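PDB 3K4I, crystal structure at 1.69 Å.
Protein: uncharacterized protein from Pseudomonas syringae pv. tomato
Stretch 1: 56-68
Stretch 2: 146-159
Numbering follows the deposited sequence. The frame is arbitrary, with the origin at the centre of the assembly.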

# COMPACT_ATOMS: atom_id res chain seq x y z
N ILE C 56 6.07 20.24 -14.31
CA ILE C 56 5.93 21.53 -13.64
C ILE C 56 4.65 21.53 -12.85
O ILE C 56 3.61 21.21 -13.40
CB ILE C 56 5.87 22.64 -14.73
CG1 ILE C 56 7.11 22.55 -15.62
CG2 ILE C 56 5.69 24.00 -14.09
CD1 ILE C 56 8.50 22.69 -14.87
N ALA C 57 4.72 21.92 -11.59
CA ALA C 57 3.56 21.91 -10.72
C ALA C 57 2.49 22.86 -11.24
O ALA C 57 2.78 24.03 -11.49
CB ALA C 57 3.95 22.32 -9.29
N PHE C 58 1.26 22.36 -11.35
CA PHE C 58 0.09 23.17 -11.55
C PHE C 58 -0.75 22.86 -10.32
O PHE C 58 -1.12 21.69 -10.11
CB PHE C 58 -0.66 22.71 -12.81
CG PHE C 58 -1.94 23.45 -13.05
CD1 PHE C 58 -1.96 24.49 -13.98
CD2 PHE C 58 -3.10 23.16 -12.31
CE1 PHE C 58 -3.11 25.21 -14.23
CE2 PHE C 58 -4.28 23.89 -12.53
CZ PHE C 58 -4.28 24.91 -13.52
N THR C 59 -0.97 23.87 -9.49
CA THR C 59 -1.54 23.65 -8.16
C THR C 59 -3.06 23.80 -8.13
O THR C 59 -3.65 24.62 -8.84
CB THR C 59 -0.92 24.60 -7.13
OG1 THR C 59 -1.02 25.96 -7.58
CG2 THR C 59 0.56 24.28 -6.91
N VAL C 60 -3.69 23.00 -7.28
CA VAL C 60 -5.15 23.02 -7.15
C VAL C 60 -5.42 22.97 -5.66
O VAL C 60 -4.92 22.07 -4.97
CB VAL C 60 -5.77 21.75 -7.79
CG1 VAL C 60 -7.30 21.82 -7.72
CG2 VAL C 60 -5.27 21.59 -9.25
N GLN C 61 -6.20 23.94 -5.15
CA GLN C 61 -6.57 24.00 -3.73
C GLN C 61 -8.08 23.86 -3.56
O GLN C 61 -8.84 24.61 -4.19
CB GLN C 61 -6.10 25.33 -3.13
CG GLN C 61 -6.55 25.53 -1.66
CD GLN C 61 -5.84 24.54 -0.76
OE1 GLN C 61 -6.47 23.68 -0.09
NE2 GLN C 61 -4.52 24.61 -0.76
N TYR C 62 -8.51 22.93 -2.70
CA TYR C 62 -9.93 22.67 -2.39
C TYR C 62 -10.27 23.32 -1.04
O TYR C 62 -9.38 23.79 -0.33
CB TYR C 62 -10.24 21.16 -2.33
CG TYR C 62 -10.23 20.53 -3.70
CD1 TYR C 62 -11.40 20.37 -4.44
CD2 TYR C 62 -9.03 20.11 -4.25
CE1 TYR C 62 -11.38 19.83 -5.73
CE2 TYR C 62 -8.99 19.55 -5.53
CZ TYR C 62 -10.19 19.42 -6.25
OH TYR C 62 -10.13 18.86 -7.50
N GLN C 63 -11.57 23.41 -0.77
CA GLN C 63 -12.08 24.02 0.47
C GLN C 63 -13.43 23.39 0.80
O GLN C 63 -14.01 22.69 -0.02
CB GLN C 63 -12.23 25.54 0.30
CG GLN C 63 -13.36 25.93 -0.69
CD GLN C 63 -13.45 27.42 -0.99
OE1 GLN C 63 -14.03 27.79 -2.00
NE2 GLN C 63 -12.92 28.27 -0.12
N PRO C 64 -13.94 23.66 2.00
CA PRO C 64 -15.28 23.12 2.28
C PRO C 64 -16.34 23.60 1.29
O PRO C 64 -16.27 24.72 0.76
CB PRO C 64 -15.59 23.65 3.70
CG PRO C 64 -14.21 23.80 4.31
CD PRO C 64 -13.34 24.30 3.18
N VAL C 65 -17.35 22.75 1.08
CA VAL C 65 -18.51 23.12 0.31
C VAL C 65 -19.17 24.37 0.87
O VAL C 65 -19.39 24.51 2.09
CB VAL C 65 -19.56 22.00 0.26
CG1 VAL C 65 -20.82 22.48 -0.47
CG2 VAL C 65 -18.97 20.76 -0.43
N ASP C 66 -19.50 25.26 -0.04
CA ASP C 66 -20.33 26.39 0.30
C ASP C 66 -21.35 26.59 -0.84
O ASP C 66 -22.52 26.23 -0.69
CB ASP C 66 -19.47 27.62 0.59
CG ASP C 66 -20.28 28.90 0.60
OD1 ASP C 66 -21.51 28.84 0.33
OD2 ASP C 66 -19.68 29.97 0.85
N ALA C 67 -20.90 27.13 -1.97
CA ALA C 67 -21.78 27.42 -3.11
C ALA C 67 -22.89 28.43 -2.81
O ALA C 67 -23.15 29.33 -3.60
CB ALA C 67 -22.37 26.12 -3.69
N SER C 68 -23.54 28.26 -1.65
CA SER C 68 -24.76 28.98 -1.30
C SER C 68 -25.88 28.62 -2.28
O SER C 68 -25.82 27.57 -2.93
CB SER C 68 -24.53 30.49 -1.26
OG SER C 68 -23.43 30.82 -0.43
N LYS C 146 -18.27 15.73 -5.19
CA LYS C 146 -19.52 16.48 -5.31
C LYS C 146 -20.26 16.51 -3.97
O LYS C 146 -20.48 15.48 -3.33
CB LYS C 146 -20.39 15.94 -6.45
CG LYS C 146 -21.71 16.71 -6.64
CD LYS C 146 -22.04 16.95 -8.11
CE LYS C 146 -21.12 18.02 -8.71
NZ LYS C 146 -21.74 18.71 -9.90
N ASN C 147 -20.57 17.73 -3.54
CA ASN C 147 -21.17 17.98 -2.21
C ASN C 147 -20.29 17.61 -1.02
O ASN C 147 -20.79 17.58 0.12
CB ASN C 147 -22.56 17.31 -2.07
CG ASN C 147 -23.64 17.98 -2.90
OD1 ASN C 147 -24.62 17.34 -3.30
ND2 ASN C 147 -23.48 19.27 -3.17
N ARG C 148 -19.01 17.33 -1.25
CA ARG C 148 -18.09 16.99 -0.16
C ARG C 148 -16.95 17.98 -0.02
O ARG C 148 -16.54 18.36 1.08
CB ARG C 148 -17.56 15.56 -0.31
CG ARG C 148 -18.66 14.49 -0.17
CD ARG C 148 -18.10 13.06 -0.06
NE ARG C 148 -19.15 12.09 0.24
CZ ARG C 148 -19.90 11.50 -0.68
NH1 ARG C 148 -19.71 11.77 -1.97
NH2 ARG C 148 -20.85 10.65 -0.32
N THR C 149 -16.42 18.39 -1.16
CA THR C 149 -15.34 19.38 -1.20
C THR C 149 -15.54 20.16 -2.49
O THR C 149 -16.27 19.70 -3.36
CB THR C 149 -13.94 18.72 -1.13
OG1 THR C 149 -12.96 19.74 -0.87
CG2 THR C 149 -13.59 17.98 -2.41
N GLN C 150 -14.98 21.37 -2.58
CA GLN C 150 -15.13 22.19 -3.77
C GLN C 150 -13.85 22.95 -4.09
O GLN C 150 -13.03 23.22 -3.22
CB GLN C 150 -16.31 23.17 -3.64
CG GLN C 150 -16.00 24.39 -2.83
CD GLN C 150 -17.15 25.36 -2.69
OE1 GLN C 150 -18.34 24.98 -2.71
NE2 GLN C 150 -16.81 26.63 -2.51
N LEU C 151 -13.64 23.23 -5.38
CA LEU C 151 -12.48 24.01 -5.78
C LEU C 151 -12.50 25.41 -5.20
O LEU C 151 -13.54 26.09 -5.21
CB LEU C 151 -12.42 24.11 -7.31
CG LEU C 151 -12.02 22.81 -7.95
CD1 LEU C 151 -12.48 22.77 -9.40
CD2 LEU C 151 -10.51 22.63 -7.85
N LYS C 152 -11.35 25.84 -4.69
CA LYS C 152 -11.19 27.19 -4.17
C LYS C 152 -10.43 28.00 -5.23
O LYS C 152 -10.91 29.04 -5.66
CB LYS C 152 -10.42 27.23 -2.85
CG LYS C 152 -10.16 28.66 -2.37
CD LYS C 152 -9.50 28.65 -0.98
CE LYS C 152 -9.68 29.99 -0.30
NZ LYS C 152 -9.00 30.02 1.04
N ALA C 153 -9.29 27.48 -5.64
CA ALA C 153 -8.40 28.23 -6.53
C ALA C 153 -7.39 27.29 -7.17
O ALA C 153 -7.02 26.27 -6.59
CB ALA C 153 -7.67 29.31 -5.78
N VAL C 154 -6.95 27.64 -8.38
CA VAL C 154 -5.79 26.96 -8.97
C VAL C 154 -4.64 27.95 -9.18
O VAL C 154 -4.85 29.16 -9.30
CB VAL C 154 -6.09 26.19 -10.30
CG1 VAL C 154 -7.18 25.13 -10.10
CG2 VAL C 154 -6.45 27.14 -11.45
N GLN C 155 -3.42 27.42 -9.21
CA GLN C 155 -2.19 28.20 -9.40
C GLN C 155 -1.91 29.16 -8.24
O GLN C 155 -1.45 30.31 -8.43
CB GLN C 155 -2.17 28.90 -10.76
CG GLN C 155 -2.25 27.88 -11.90
CD GLN C 155 -0.97 27.09 -12.02
OE1 GLN C 155 -0.65 26.28 -11.16
NE2 GLN C 155 -0.23 27.31 -13.13
N VAL C 156 -2.21 28.67 -7.04
CA VAL C 156 -1.86 29.34 -5.81
C VAL C 156 -0.85 28.49 -5.03
O VAL C 156 -0.78 27.29 -5.23
CB VAL C 156 -3.11 29.51 -4.91
CG1 VAL C 156 -4.05 30.58 -5.48
CG2 VAL C 156 -3.84 28.20 -4.73
N PRO C 157 -0.06 29.11 -4.13
CA PRO C 157 0.83 28.31 -3.29
C PRO C 157 0.05 27.28 -2.46
O PRO C 157 -1.01 27.61 -1.93
CB PRO C 157 1.46 29.35 -2.34
CG PRO C 157 1.24 30.66 -2.98
CD PRO C 157 0.02 30.55 -3.82
N LEU C 158 0.57 26.05 -2.38
CA LEU C 158 0.03 25.04 -1.46
C LEU C 158 1.01 24.78 -0.33
O LEU C 158 2.22 24.92 -0.51
CB LEU C 158 -0.18 23.70 -2.17
CG LEU C 158 -0.94 23.76 -3.48
CD1 LEU C 158 -0.98 22.36 -4.07
CD2 LEU C 158 -2.33 24.38 -3.38
N VAL C 159 0.50 24.41 0.84
CA VAL C 159 1.41 23.96 1.86
C VAL C 159 0.97 22.56 2.30
O VAL C 159 -0.14 22.38 2.82
CB VAL C 159 1.54 24.95 3.02
CG1 VAL C 159 2.62 24.45 3.99
CG2 VAL C 159 1.91 26.34 2.51
O HOH W 1 2.18 25.62 -13.54
O HOH W 2 -11.01 28.07 2.36

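Residues 56-63 and 150-154 form neighbouring antiparallel strands of one sheet, their axes approaching to 4.3 Å with 138° between their N-to-C directions. The contact between the two stretches buries 1137 Å², summed over both sides, and the residues that touch are at least 82 positions apart in sequence.

The backbone ladder supplies the framework. At one end, Gln155 N donates to Thr59 O (2.8 Å). Gln61 and Ala153 form a hydrogen-bonded pair, with Gln61 N to Ala153 O at 2.9 Å and Ala153 N to Gln61 O at 3.2 Å. Gln63 and Gln150 close a second such pair, Gln63 N to Gln150 O at 2.9 Å and Gln150 N to Gln63 O at 3.0 Å. Between these pairs the register shifts by one residue, a beta bulge that places Tyr62 opposite Leu151 rather than Lys152. The extra residue is accommodated by Gln61 O, which accepts from Lys152 N (2.8 Å) as well as from Ala153 N. In the non-hydrogen-bonded pairs, CA-H groups approach carbonyl oxygens instead: Val154 CA lies 3.2 Å from Thr59 O, and Tyr62 CA lies 3.3 Å from Gln150 O.

Polar side chains extend this bonding at both ends of the ladder. Beyond Val154 the chain turns, and the CA-to-CB bond of Gln155 points away from the first stretch, yet its m chi1 and m chi2 bring the amide back. Gln155 OE1 thereby accepts from Thr59 N (2.9 Å), so that a side chain takes the place of a backbone carbonyl. Its other amide atom, Gln155 NE2, donates to a water (3.0 Å from NE2 to the water oxygen) that in turn donates to Ala57 O (2.7 Å from that oxygen). Thr59 OG1 donates to Val156 O at 2.7 Å, fastening the turn to the strand. At the far end Gln150 serves as a two-sided clasp: its NE2 donates to Gln63 OE1 (3.1 Å), while its OE1 receives the backbone Asp66 N (2.9 Å), with a nearly straight N-H...O angle of 175°. The amide of Gln63 also uses NE2 to reach a second water, which accepts from Lys152 NZ too, linking the ends of these two long side chains.

Apolar side chains make a further set of contacts. Val60 and Val154 project from the same face of the sheet, where Val60 CG1 meets Val154 CG1 at 4.1 Å and the tip of Leu151 more closely, at 3.3 Å to CD2. That same methyl sits over one face of the Tyr62 ring, CD2 of Leu151 lying 3.6 Å from Tyr62 CZ in a CH-pi contact. A similar arrangement occurs at Phe58, whose ring carries the aliphatic part of Gln155 over one face, while Phe58 CE2 packs 3.7 Å from Val154 CB. Leu158 points toward the first stretch and rests against Thr59, with its CG 3.7 Å from Thr59 CB. Val65 CG2 lies 3.5 Å from Arg148 C, extending the contact past the strand.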